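Local coordinates for protein blue-light receptor of the BLUF-family (Rhodobacter sphaeroides, PDB 2BYC) that probably senses blue light through a bound flavin, held in this dark-state structure as FMN, and passes the signal on, at residues Arg33-Ile39 and Cys61-Leu67; Leu8-Val14 and Val48-Ile54; Gly38-Ile42 and Arg88-Trp93; Leu106-Leu110 and Glu123-Ile128. All blocks are in the same frame, centred on the assembly; numbering follows the deposited sequence.

Contact 1. Residues Arg33-Ile39 and Cys61-Leu67; sequences RNLRLGI and CDELFRL. With FMN (flavin mononucleotide), chain C.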
# COMPACT_ATOMS: atom_id res chain seq x y z
N ARG A 33 2.15 -9.79 -10.42
CA ARG A 33 3.20 -8.79 -10.67
C ARG A 33 4.10 -8.58 -9.48
O ARG A 33 5.34 -8.70 -9.57
CB ARG A 33 2.51 -7.46 -11.02
CG ARG A 33 3.40 -6.29 -11.41
CD ARG A 33 3.68 -6.34 -12.89
NE ARG A 33 2.83 -5.50 -13.76
CZ ARG A 33 1.57 -5.70 -14.09
NH1 ARG A 33 0.87 -6.69 -13.59
NH2 ARG A 33 0.99 -4.86 -14.90
N ASN A 34 3.52 -8.31 -8.32
CA ASN A 34 4.41 -8.06 -7.17
C ASN A 34 5.32 -9.25 -6.84
O ASN A 34 6.51 -9.13 -6.50
CB ASN A 34 3.61 -7.63 -5.93
CG ASN A 34 2.96 -6.31 -6.11
OD1 ASN A 34 3.08 -5.71 -7.15
ND2 ASN A 34 2.26 -5.86 -5.12
N LEU A 35 4.75 -10.44 -6.92
CA LEU A 35 5.51 -11.65 -6.65
C LEU A 35 6.77 -11.73 -7.58
O LEU A 35 7.92 -12.04 -7.11
CB LEU A 35 4.58 -12.85 -6.84
CG LEU A 35 4.71 -14.00 -5.84
CD1 LEU A 35 5.67 -14.94 -6.46
CD2 LEU A 35 5.11 -13.58 -4.40
N ARG A 36 6.57 -11.42 -8.85
CA ARG A 36 7.62 -11.51 -9.83
C ARG A 36 8.61 -10.41 -9.54
O ARG A 36 9.83 -10.62 -9.57
CB ARG A 36 7.02 -11.30 -11.21
CG ARG A 36 8.03 -11.25 -12.30
CD ARG A 36 7.41 -11.53 -13.62
NE ARG A 36 6.66 -10.37 -14.09
CZ ARG A 36 5.33 -10.30 -14.10
NH1 ARG A 36 4.61 -11.31 -13.63
NH2 ARG A 36 4.75 -9.20 -14.57
N LEU A 37 8.11 -9.22 -9.26
CA LEU A 37 9.01 -8.08 -9.12
C LEU A 37 9.78 -8.07 -7.81
O LEU A 37 10.74 -7.34 -7.63
CB LEU A 37 8.20 -6.80 -9.11
CG LEU A 37 7.67 -6.31 -10.43
CD1 LEU A 37 7.00 -4.92 -10.23
CD2 LEU A 37 8.83 -6.24 -11.38
N GLY A 38 9.32 -8.85 -6.87
CA GLY A 38 9.89 -8.79 -5.54
C GLY A 38 9.25 -7.62 -4.78
O GLY A 38 9.81 -7.10 -3.84
N ILE A 39 8.05 -7.22 -5.15
CA ILE A 39 7.35 -6.23 -4.30
C ILE A 39 6.47 -6.84 -3.22
O ILE A 39 5.89 -7.87 -3.42
CB ILE A 39 6.47 -5.30 -5.19
CG1 ILE A 39 7.36 -4.67 -6.25
CG2 ILE A 39 5.80 -4.26 -4.37
CD1 ILE A 39 8.31 -3.69 -5.63
N CYS A 61 10.37 -0.75 -7.33
CA CYS A 61 9.34 0.20 -6.86
C CYS A 61 9.10 1.31 -7.87
O CYS A 61 7.95 1.64 -8.15
CB CYS A 61 9.65 0.73 -5.46
SG CYS A 61 9.50 -0.54 -4.22
N ASP A 62 10.19 1.88 -8.40
CA ASP A 62 10.10 2.89 -9.49
C ASP A 62 9.21 2.43 -10.66
O ASP A 62 8.32 3.17 -11.10
CB ASP A 62 11.50 3.27 -10.02
CG ASP A 62 11.43 4.19 -11.20
OD1 ASP A 62 11.11 5.39 -11.02
OD2 ASP A 62 11.73 3.71 -12.34
N GLU A 63 9.46 1.22 -11.15
CA GLU A 63 8.72 0.63 -12.23
C GLU A 63 7.23 0.48 -11.95
O GLU A 63 6.37 0.88 -12.75
CB GLU A 63 9.32 -0.73 -12.49
CG GLU A 63 8.70 -1.40 -13.65
CD GLU A 63 9.28 -2.79 -13.98
OE1 GLU A 63 9.31 -3.68 -13.07
OE2 GLU A 63 9.65 -2.99 -15.17
N LEU A 64 6.94 -0.04 -10.76
CA LEU A 64 5.62 -0.32 -10.35
C LEU A 64 4.89 0.97 -10.18
O LEU A 64 3.76 1.10 -10.64
CB LEU A 64 5.62 -1.16 -9.06
CG LEU A 64 4.20 -1.65 -8.72
CD1 LEU A 64 3.40 -2.46 -9.86
CD2 LEU A 64 4.13 -2.36 -7.39
N PHE A 65 5.50 1.92 -9.51
CA PHE A 65 4.79 3.14 -9.23
C PHE A 65 4.44 3.78 -10.54
O PHE A 65 3.40 4.40 -10.64
CB PHE A 65 5.69 4.06 -8.36
CG PHE A 65 5.03 5.35 -7.96
CD1 PHE A 65 3.84 5.34 -7.25
CD2 PHE A 65 5.63 6.56 -8.23
CE1 PHE A 65 3.25 6.53 -6.83
CE2 PHE A 65 5.05 7.75 -7.81
CZ PHE A 65 3.85 7.73 -7.11
N ARG A 66 5.30 3.59 -11.55
CA ARG A 66 5.08 4.17 -12.86
C ARG A 66 3.81 3.62 -13.42
O ARG A 66 3.04 4.40 -13.92
CB ARG A 66 6.18 3.87 -13.87
CG ARG A 66 7.44 4.53 -13.49
CD ARG A 66 7.70 5.88 -14.18
NE ARG A 66 9.02 6.37 -13.78
CZ ARG A 66 10.15 5.74 -14.07
NH1 ARG A 66 10.12 4.61 -14.79
NH2 ARG A 66 11.31 6.23 -13.64
N LEU A 67 3.63 2.31 -13.34
CA LEU A 67 2.44 1.62 -13.85
C LEU A 67 1.19 2.00 -13.10
O LEU A 67 0.17 2.34 -13.68
CB LEU A 67 2.65 0.13 -13.70
CG LEU A 67 3.23 -0.41 -14.98
CD1 LEU A 67 3.87 -1.80 -14.77
CD2 LEU A 67 2.10 -0.37 -16.11
N1 FMN C . -0.70 -3.52 -9.84
C2 FMN C . 0.34 -4.29 -9.36
O2 FMN C . 0.89 -5.13 -10.11
N3 FMN C . 0.78 -4.16 -8.08
C4 FMN C . 0.13 -3.27 -7.30
O4 FMN C . 0.54 -3.10 -6.20
C4A FMN C . -0.92 -2.48 -7.77
N5 FMN C . -1.55 -1.58 -6.93
C5A FMN C . -2.56 -0.73 -7.40
C6 FMN C . -3.16 0.20 -6.58
C7 FMN C . -4.21 1.02 -7.00
C7M FMN C . -4.75 2.14 -6.11
C8 FMN C . -4.63 0.90 -8.31
C8M FMN C . -5.72 1.80 -8.89
C9 FMN C . -4.03 -0.02 -9.16
C9A FMN C . -2.97 -0.85 -8.69
N10 FMN C . -2.35 -1.81 -9.53
C10 FMN C . -1.32 -2.60 -9.05
C1' FMN C . -2.95 -2.22 -10.84
C2' FMN C . -1.90 -1.78 -11.83
O2' FMN C . -2.25 -0.44 -12.04
C3' FMN C . -1.85 -2.57 -13.15
O3' FMN C . -2.95 -2.23 -13.92
C4' FMN C . -1.80 -4.09 -13.04
O4' FMN C . -0.55 -4.60 -12.51
C5' FMN C . -1.95 -4.69 -14.44
O5' FMN C . -3.24 -5.21 -14.78
P FMN C . -3.20 -6.13 -16.10
O1P FMN C . -4.56 -6.79 -16.36
O2P FMN C . -2.85 -5.15 -17.22
O3P FMN C . -2.09 -7.10 -15.78
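This is an apolar helix-helix contact on the flavin side of the BLUF domain, between the C-terminal end of helix 19-37 and the middle of helix 58-69. The two helical segments run nearly antiparallel, at 159°, but their axes stay 11.4 Å apart, so only side chains bridge the gap and just 332 Å² is buried. Leu64 is central: its CB meets Leu37 CD1 at 4.2 Å, its CD2 lies 3.9 Å from Ile39 CG2, and its CD1 is 4.1 Å from Arg33 CG. Beyond the end of the first helix, where Gly38 takes up a positive phi, Ile39 CD1 rests on Cys61 SG at 3.7 Å. At the other end Leu67 CD1 lies near the edge of the Arg33 guanidinium, 4.0 Å from NE; Arg33 belongs to the FMN site, and FMN O4' lies over one face of this group. The FMN ring system reaches the mouth of this cleft. FMN N3 donates a nearly linear hydrogen bond to Asn34 OD1 (2.9 Å), while Asn34 ND2 gives a weak one to FMN O4 (3.4 Å) and is also bonded to the carbonyl of Ser94. Leu64 CD1 approaches FMN N3 to 3.6 Å. With no hydrogen bond between the two segments, their cohesion is largely apolar, and the bonds of the Asn34 amide are consistent with holding the flavin's pyrimidine edge beside Leu64.

Contact 2. Residues Leu8-Val14 and Val48-Ile54; sequences LTYRSRV and VHFVQTI. With FMN (flavin mononucleotide), chain C.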
# COMPACT_ATOMS: atom_id res chain seq x y z
N LEU A 8 7.90 2.80 -0.59
CA LEU A 8 7.19 4.02 -1.01
C LEU A 8 5.75 3.97 -0.59
O LEU A 8 5.16 2.93 -0.69
CB LEU A 8 7.22 4.10 -2.55
CG LEU A 8 6.75 5.27 -3.36
CD1 LEU A 8 7.57 5.02 -4.60
CD2 LEU A 8 5.29 4.99 -3.71
N THR A 9 5.20 5.09 -0.12
CA THR A 9 3.79 5.14 0.26
C THR A 9 3.25 6.36 -0.45
O THR A 9 3.90 7.39 -0.39
CB THR A 9 3.68 5.44 1.77
OG1 THR A 9 4.18 4.30 2.46
CG2 THR A 9 2.28 5.58 2.18
N TYR A 10 2.08 6.21 -1.11
CA TYR A 10 1.41 7.28 -1.80
C TYR A 10 -0.06 7.22 -1.40
O TYR A 10 -0.55 6.24 -0.88
CB TYR A 10 1.62 7.16 -3.35
CG TYR A 10 0.83 6.02 -3.91
CD1 TYR A 10 -0.54 6.13 -4.06
CD2 TYR A 10 1.45 4.83 -4.33
CE1 TYR A 10 -1.28 5.09 -4.52
CE2 TYR A 10 0.70 3.77 -4.82
CZ TYR A 10 -0.65 3.93 -4.94
OH TYR A 10 -1.48 2.94 -5.39
N ARG A 11 -0.75 8.31 -1.61
CA ARG A 11 -2.18 8.45 -1.32
C ARG A 11 -2.75 8.84 -2.65
O ARG A 11 -2.09 9.59 -3.39
CB ARG A 11 -2.35 9.62 -0.37
CG ARG A 11 -3.73 9.74 0.18
CD ARG A 11 -3.83 10.85 1.24
NE ARG A 11 -3.78 12.14 0.59
CZ ARG A 11 -4.84 12.93 0.41
NH1 ARG A 11 -6.03 12.56 0.88
NH2 ARG A 11 -4.69 14.09 -0.21
N SER A 12 -3.93 8.29 -2.98
CA SER A 12 -4.69 8.69 -4.19
C SER A 12 -6.12 8.74 -3.89
O SER A 12 -6.56 8.19 -2.88
CB SER A 12 -4.49 7.72 -5.35
OG SER A 12 -4.96 6.45 -5.03
N ARG A 13 -6.86 9.43 -4.75
CA ARG A 13 -8.32 9.41 -4.72
C ARG A 13 -8.86 8.28 -5.52
O ARG A 13 -8.52 8.11 -6.69
CB ARG A 13 -8.89 10.65 -5.37
CG ARG A 13 -9.17 11.72 -4.45
CD ARG A 13 -10.67 12.02 -4.39
NE ARG A 13 -10.95 12.73 -3.14
CZ ARG A 13 -12.17 12.93 -2.66
NH1 ARG A 13 -13.24 12.48 -3.34
NH2 ARG A 13 -12.31 13.56 -1.49
N VAL A 14 -9.76 7.56 -4.90
CA VAL A 14 -10.45 6.46 -5.55
C VAL A 14 -11.22 6.91 -6.78
O VAL A 14 -11.85 7.93 -6.76
CB VAL A 14 -11.36 5.82 -4.54
CG1 VAL A 14 -12.45 5.09 -5.18
CG2 VAL A 14 -10.52 4.89 -3.68
N VAL A 48 -12.78 6.22 -0.30
CA VAL A 48 -12.58 7.55 -0.90
C VAL A 48 -11.17 7.75 -1.42
O VAL A 48 -10.97 8.40 -2.43
CB VAL A 48 -12.89 8.64 0.15
CG1 VAL A 48 -12.78 10.06 -0.39
CG2 VAL A 48 -14.30 8.40 0.72
N HIS A 49 -10.21 7.21 -0.68
CA HIS A 49 -8.78 7.40 -0.93
C HIS A 49 -8.17 6.00 -0.89
O HIS A 49 -8.76 5.14 -0.30
CB HIS A 49 -8.16 8.19 0.19
CG HIS A 49 -8.49 9.65 0.11
ND1 HIS A 49 -8.07 10.44 -0.94
CD2 HIS A 49 -9.28 10.44 0.88
CE1 HIS A 49 -8.52 11.67 -0.78
NE2 HIS A 49 -9.25 11.69 0.33
N PHE A 50 -7.08 5.75 -1.61
CA PHE A 50 -6.21 4.55 -1.34
C PHE A 50 -4.97 5.12 -0.74
O PHE A 50 -4.55 6.25 -1.08
CB PHE A 50 -5.75 4.01 -2.67
CG PHE A 50 -6.78 3.24 -3.44
CD1 PHE A 50 -7.17 3.65 -4.73
CD2 PHE A 50 -7.37 2.11 -2.92
CE1 PHE A 50 -8.11 2.87 -5.47
CE2 PHE A 50 -8.30 1.38 -3.64
CZ PHE A 50 -8.65 1.77 -4.95
N VAL A 51 -4.39 4.36 0.19
CA VAL A 51 -3.02 4.62 0.66
C VAL A 51 -2.33 3.31 0.36
O VAL A 51 -2.80 2.29 0.74
CB VAL A 51 -2.96 5.03 2.15
CG1 VAL A 51 -1.53 5.14 2.59
CG2 VAL A 51 -3.64 6.48 2.33
N GLN A 52 -1.27 3.37 -0.43
CA GLN A 52 -0.52 2.17 -0.78
C GLN A 52 0.94 2.27 -0.34
O GLN A 52 1.55 3.30 -0.51
CB GLN A 52 -0.67 1.79 -2.27
CG GLN A 52 -0.11 0.43 -2.48
CD GLN A 52 -0.23 -0.03 -3.89
OE1 GLN A 52 -0.18 0.75 -4.85
NE2 GLN A 52 -0.39 -1.31 -4.04
N THR A 53 1.44 1.20 0.28
CA THR A 53 2.85 1.08 0.62
C THR A 53 3.40 -0.09 -0.14
O THR A 53 2.83 -1.18 -0.03
CB THR A 53 2.99 0.72 2.06
OG1 THR A 53 2.58 1.86 2.85
CG2 THR A 53 4.47 0.38 2.39
N ILE A 54 4.45 0.11 -0.93
CA ILE A 54 5.09 -1.03 -1.63
C ILE A 54 6.51 -0.99 -1.28
O ILE A 54 7.08 0.11 -1.10
CB ILE A 54 5.02 -0.86 -3.18
CG1 ILE A 54 5.57 0.52 -3.56
CG2 ILE A 54 3.59 -1.13 -3.70
CD1 ILE A 54 5.53 0.86 -5.00
N1 FMN C . -0.70 -3.52 -9.84
C2 FMN C . 0.34 -4.29 -9.36
O2 FMN C . 0.89 -5.13 -10.11
N3 FMN C . 0.78 -4.16 -8.08
C4 FMN C . 0.13 -3.27 -7.30
O4 FMN C . 0.54 -3.10 -6.20
C4A FMN C . -0.92 -2.48 -7.77
N5 FMN C . -1.55 -1.58 -6.93
C5A FMN C . -2.56 -0.73 -7.40
C6 FMN C . -3.16 0.20 -6.58
C7 FMN C . -4.21 1.02 -7.00
C7M FMN C . -4.75 2.14 -6.11
C8 FMN C . -4.63 0.90 -8.31
C8M FMN C . -5.72 1.80 -8.89
C9 FMN C . -4.03 -0.02 -9.16
C9A FMN C . -2.97 -0.85 -8.69
N10 FMN C . -2.35 -1.81 -9.53
C10 FMN C . -1.32 -2.60 -9.05
C1' FMN C . -2.95 -2.22 -10.84
C2' FMN C . -1.90 -1.78 -11.83
O2' FMN C . -2.25 -0.44 -12.04
C3' FMN C . -1.85 -2.57 -13.15
O3' FMN C . -2.95 -2.23 -13.92
C4' FMN C . -1.80 -4.09 -13.04
O4' FMN C . -0.55 -4.60 -12.51
C5' FMN C . -1.95 -4.69 -14.44
O5' FMN C . -3.24 -5.21 -14.78
P FMN C . -3.20 -6.13 -16.10
O1P FMN C . -4.56 -6.79 -16.36
O2P FMN C . -2.85 -5.15 -17.22
O3P FMN C . -2.09 -7.10 -15.78
O HOH W 1 -13.13 9.19 -3.98
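Strands 8-14 and 49-54 pair antiparallel, their axes 4.5 Å apart and their directions at 153°. Leu8 with Ile54, Tyr10 with Gln52 and Ser12 with Phe50 are hydrogen-bonded pairs; each has two N-H...O bonds, such as Tyr10 N to Gln52 O (3.0 Å) and Phe50 N to Ser12 O (2.8 Å). Thr9-Thr53, Arg11-Val51 and Arg13-His49 alternate with them as non-hydrogen-bonded pairs. Val14 N still reaches Val48 O at 2.9 Å, and a water bonded to that oxygen also makes a weak bond to Val14 O. These strands are neighbours in the sheet of the ferredoxin-like BLUF fold, which receives the flavin on the face carrying Tyr10, Gln52 and Phe50. There Tyr10 OH donates to Gln52 OE1 (2.6 Å), leaving Gln52 NE2 to donate to FMN N5 at 3.1 Å and FMN O4 at 3.0 Å; this is the Tyr-Gln-flavin network characteristic of BLUF photoreceptors. The Phe50 ring is sandwiched between Val14 CG2, 3.7 Å from its centroid in a CH-pi contact, and the FMN methyl C7M, 3.2 Å from Phe50 CD1. On the opposite face, Thr9 OG1 and Thr53 OG1 share a hydrogen bond of 2.9 Å, and Arg11 NH1 lies over the His49 ring, 3.1 Å from CE1.

Contact 3. Residues Gly38-Ile42 and Arg88-Trp93; sequences GITGI and RRFPDW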
# COMPACT_ATOMS: atom_id res chain seq x y z
N GLY A 38 9.32 -8.85 -6.87
CA GLY A 38 9.89 -8.79 -5.54
C GLY A 38 9.25 -7.62 -4.78
O GLY A 38 9.81 -7.10 -3.84
N ILE A 39 8.05 -7.22 -5.15
CA ILE A 39 7.35 -6.23 -4.30
C ILE A 39 6.47 -6.84 -3.22
O ILE A 39 5.89 -7.87 -3.42
CB ILE A 39 6.47 -5.30 -5.19
CG1 ILE A 39 7.36 -4.67 -6.25
CG2 ILE A 39 5.80 -4.26 -4.37
CD1 ILE A 39 8.31 -3.69 -5.63
N THR A 40 6.38 -6.20 -2.05
CA THR A 40 5.46 -6.59 -1.00
C THR A 40 4.86 -5.34 -0.45
O THR A 40 5.40 -4.28 -0.67
CB THR A 40 6.20 -7.36 0.15
OG1 THR A 40 7.31 -6.58 0.65
CG2 THR A 40 6.61 -8.71 -0.33
N GLY A 41 3.71 -5.42 0.20
CA GLY A 41 3.15 -4.20 0.74
C GLY A 41 1.66 -4.33 1.04
O GLY A 41 1.10 -5.47 1.03
N ILE A 42 1.04 -3.19 1.26
CA ILE A 42 -0.33 -3.16 1.72
C ILE A 42 -1.06 -2.02 0.97
O ILE A 42 -0.47 -1.01 0.64
CB ILE A 42 -0.42 -2.97 3.30
CG1 ILE A 42 0.49 -1.81 3.77
CG2 ILE A 42 -0.01 -4.18 4.07
CD1 ILE A 42 0.03 -1.00 5.03
N ARG A 88 12.09 -5.51 4.97
CA ARG A 88 10.63 -5.36 4.75
C ARG A 88 9.77 -5.26 6.02
O ARG A 88 9.98 -5.93 7.03
CB ARG A 88 10.11 -6.52 3.87
CG ARG A 88 10.74 -6.58 2.51
CD ARG A 88 10.16 -7.70 1.71
NE ARG A 88 10.97 -7.86 0.52
CZ ARG A 88 10.65 -7.39 -0.67
NH1 ARG A 88 9.53 -6.71 -0.85
NH2 ARG A 88 11.45 -7.60 -1.68
N ARG A 89 8.76 -4.40 5.94
CA ARG A 89 7.73 -4.29 6.99
C ARG A 89 6.62 -5.34 6.78
O ARG A 89 6.06 -5.82 7.75
CB ARG A 89 7.18 -2.86 6.99
CG ARG A 89 8.28 -1.77 6.76
CD ARG A 89 7.74 -0.39 6.11
NE ARG A 89 8.71 0.75 6.34
CZ ARG A 89 8.90 1.28 7.54
NH1 ARG A 89 8.19 0.80 8.57
NH2 ARG A 89 9.80 2.25 7.73
N PHE A 90 6.28 -5.67 5.53
CA PHE A 90 5.23 -6.64 5.21
C PHE A 90 5.77 -7.74 4.31
O PHE A 90 5.27 -7.96 3.21
CB PHE A 90 4.02 -5.94 4.49
CG PHE A 90 3.66 -4.67 5.13
CD1 PHE A 90 4.23 -3.47 4.67
CD2 PHE A 90 2.90 -4.67 6.33
CE1 PHE A 90 3.96 -2.24 5.30
CE2 PHE A 90 2.64 -3.46 7.00
CZ PHE A 90 3.17 -2.24 6.47
N PRO A 91 6.78 -8.48 4.80
CA PRO A 91 7.41 -9.44 3.94
C PRO A 91 6.47 -10.56 3.47
O PRO A 91 6.69 -11.17 2.39
CB PRO A 91 8.57 -9.98 4.82
CG PRO A 91 8.15 -9.71 6.21
CD PRO A 91 7.42 -8.41 6.12
N ASP A 92 5.41 -10.80 4.21
CA ASP A 92 4.65 -11.97 3.89
C ASP A 92 3.62 -11.71 2.81
O ASP A 92 2.96 -12.64 2.36
CB ASP A 92 3.99 -12.56 5.16
CG ASP A 92 5.01 -12.90 6.24
OD1 ASP A 92 6.16 -13.25 5.87
OD2 ASP A 92 4.68 -12.79 7.45
N TRP A 93 3.47 -10.46 2.39
CA TRP A 93 2.34 -10.05 1.52
C TRP A 93 2.82 -9.30 0.32
O TRP A 93 3.38 -8.21 0.41
CB TRP A 93 1.31 -9.19 2.24
CG TRP A 93 0.89 -9.72 3.55
CD1 TRP A 93 1.50 -9.54 4.75
CD2 TRP A 93 -0.25 -10.56 3.79
NE1 TRP A 93 0.81 -10.21 5.73
CE2 TRP A 93 -0.28 -10.83 5.16
CE3 TRP A 93 -1.25 -11.08 2.97
CZ2 TRP A 93 -1.29 -11.56 5.75
CZ3 TRP A 93 -2.27 -11.86 3.58
CH2 TRP A 93 -2.26 -12.08 4.95
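Arg88 opens the segment by reaching back to the start of strand 40-45. Its NH2 donates to Gly38 O (2.8 Å) and its NH1 to Thr40 OG1 (2.7 Å), with a weak second bond from NH1 to Gly38 O at 3.0 Å, so the guanidinium edge spans a carbonyl and a hydroxyl. Thr40 OG1 is also hydrogen-bonded to Glu55. Phe90 follows, its ring face receiving Ile42 CG2 in a CH-pi contact 3.9 Å from the centroid, while its CZ lies 3.7 Å from Ile42 CD1. From Phe90 to Trp93 the chain forms a type I beta turn, closed by Trp93 N to Phe90 O at 3.2 Å. Trp93 then presents its carbonyl O to Gly41 N (2.8 Å), a backbone bond just ahead of the parallel pairing of strand 96-98 with strand 40-45. The loop thus lies along the margin of strand 40-45, with Phe90 touching both Thr53 of strand 49-55 and Ala129 of helix 120-131.

Contact 4. Residues Leu106-Leu110 and Glu123-Ile128; sequences LAPDL and ELHRTI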
# COMPACT_ATOMS: atom_id res chain seq x y z
N LEU A 106 -8.57 -1.41 13.30
CA LEU A 106 -7.14 -1.38 13.60
C LEU A 106 -6.55 -0.02 13.88
O LEU A 106 -5.51 0.07 14.54
CB LEU A 106 -6.32 -2.04 12.48
CG LEU A 106 -5.95 -3.54 12.39
CD1 LEU A 106 -7.07 -4.50 12.74
CD2 LEU A 106 -5.39 -3.81 11.01
N ALA A 107 -7.17 1.03 13.34
CA ALA A 107 -6.61 2.39 13.35
C ALA A 107 -7.77 3.38 13.19
O ALA A 107 -7.84 4.20 12.23
CB ALA A 107 -5.59 2.54 12.22
N PRO A 108 -8.71 3.31 14.13
CA PRO A 108 -9.95 4.05 14.16
C PRO A 108 -9.76 5.52 13.83
O PRO A 108 -10.59 6.09 13.11
CB PRO A 108 -10.40 3.88 15.60
CG PRO A 108 -9.20 3.45 16.32
CD PRO A 108 -8.59 2.52 15.36
N ASP A 109 -8.68 6.14 14.29
CA ASP A 109 -8.49 7.59 14.06
C ASP A 109 -7.90 7.97 12.69
O ASP A 109 -7.94 9.13 12.29
CB ASP A 109 -7.63 8.20 15.15
CG ASP A 109 -8.18 7.95 16.55
OD1 ASP A 109 -9.26 8.56 16.87
OD2 ASP A 109 -7.55 7.15 17.31
N LEU A 110 -7.40 6.97 11.98
CA LEU A 110 -6.77 7.16 10.67
C LEU A 110 -7.64 6.71 9.48
O LEU A 110 -7.20 6.81 8.33
CB LEU A 110 -5.39 6.49 10.66
CG LEU A 110 -4.52 6.99 11.80
CD1 LEU A 110 -4.50 5.95 12.92
CD2 LEU A 110 -3.08 7.29 11.36
N GLU A 123 2.25 5.31 11.98
CA GLU A 123 1.19 4.73 12.79
C GLU A 123 0.48 3.63 12.08
O GLU A 123 0.28 2.58 12.66
CB GLU A 123 0.14 5.78 13.14
CG GLU A 123 -1.01 5.24 14.03
CD GLU A 123 -0.82 5.56 15.51
OE1 GLU A 123 -1.77 5.34 16.31
OE2 GLU A 123 0.29 6.06 15.86
N LEU A 124 0.06 3.90 10.84
CA LEU A 124 -0.57 2.89 10.00
C LEU A 124 0.35 1.70 9.87
O LEU A 124 -0.07 0.56 10.08
CB LEU A 124 -0.95 3.47 8.63
CG LEU A 124 -2.21 4.38 8.63
CD1 LEU A 124 -2.25 5.15 7.33
CD2 LEU A 124 -3.57 3.62 8.87
N HIS A 125 1.62 1.96 9.61
CA HIS A 125 2.58 0.86 9.44
C HIS A 125 2.71 0.01 10.72
O HIS A 125 2.78 -1.20 10.68
CB HIS A 125 3.96 1.40 9.05
CG HIS A 125 4.09 1.86 7.63
ND1 HIS A 125 3.19 1.53 6.63
CD2 HIS A 125 5.04 2.61 7.04
CE1 HIS A 125 3.59 2.07 5.49
NE2 HIS A 125 4.72 2.71 5.71
N ARG A 126 2.77 0.68 11.84
CA ARG A 126 2.92 0.06 13.13
C ARG A 126 1.71 -0.80 13.47
O ARG A 126 1.83 -1.94 13.85
CB ARG A 126 3.07 1.18 14.16
CG ARG A 126 3.38 0.76 15.57
CD ARG A 126 3.38 1.95 16.53
NE ARG A 126 2.06 2.14 17.08
CZ ARG A 126 1.42 3.29 17.08
NH1 ARG A 126 2.01 4.39 16.58
NH2 ARG A 126 0.18 3.35 17.57
N THR A 127 0.54 -0.25 13.34
CA THR A 127 -0.59 -0.98 13.81
C THR A 127 -0.95 -2.10 12.87
O THR A 127 -1.34 -3.19 13.30
CB THR A 127 -1.78 -0.03 14.08
OG1 THR A 127 -2.37 0.39 12.85
CG2 THR A 127 -1.32 1.19 14.84
N ILE A 128 -0.87 -1.84 11.57
CA ILE A 128 -1.07 -2.92 10.58
C ILE A 128 -0.02 -4.04 10.66
O ILE A 128 -0.40 -5.22 10.80
CB ILE A 128 -1.20 -2.38 9.12
CG1 ILE A 128 -2.28 -1.27 9.15
CG2 ILE A 128 -1.55 -3.56 8.23
CD1 ILE A 128 -2.48 -0.48 7.82
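Leu110 lays its side chain across the start of the 123-128 segment, its CB 3.8 Å from Leu124 CD2 and its CD1 3.7 Å from Glu123 CG, so that the aliphatic part of the glutamate adds to the apolar surface. Leu124 CD2 also touches Ala107 CB at 4.1 Å, and is therefore shared by two residues of the loop. One helical turn further on, Thr127 faces the point where helix 100-106 ends: its OG1 lies 3.9 Å from Ala107 CB and 3.6 Å from Leu106 O, and it donates a weak hydrogen bond to Glu123 O (3.4 Å) in its own helix. Leu106 CD2 makes a looser contact with Ile128 CG1 at 4.4 Å. The contact belongs to the C-terminal helical part of the chain: the loop after helix 100-106 folds against helix 120-131, which packs on the face of the sheet turned away from the flavin, with Leu124 on Leu44 and Ile128 on both Ile42 and Leu44 of strand 40-45. No hydrogen bond crosses between the segments, and the 306 Å² buried is mainly hydrophobic. The loop holds its own bend through Leu110 N to Ala107 O at 2.8 Å, while within the helix Glu123 OE2 forms a salt bridge with Arg126 NH1 at 2.5 Å.

Overall arrangement
Contacts 1 and 2 build two sides of the flavin site: Asn34 and Gln52 both bond to FMN, and the layers meet where Phe65 CE1 packs on Tyr10 CD2 at 3.5 Å and Leu64 CD2 on Ile54 CG2 at 3.9 Å. Contact 3 shares Gly38 and Ile39 with contact 1 and continues the sheet of contact 2, since Thr53 N lies 2.9 Å from Ile42 O in a probable hydrogen bond. Contact 4 sits across the sheet, its centre about 24 Å from that of contact 1 and the side chain of Leu124 about 14 Å from FMN. It meets contact 3 through Ile42 CD1 and Ile128 CD1 at 3.8 Å, and contact 2 through His125 beside Thr53.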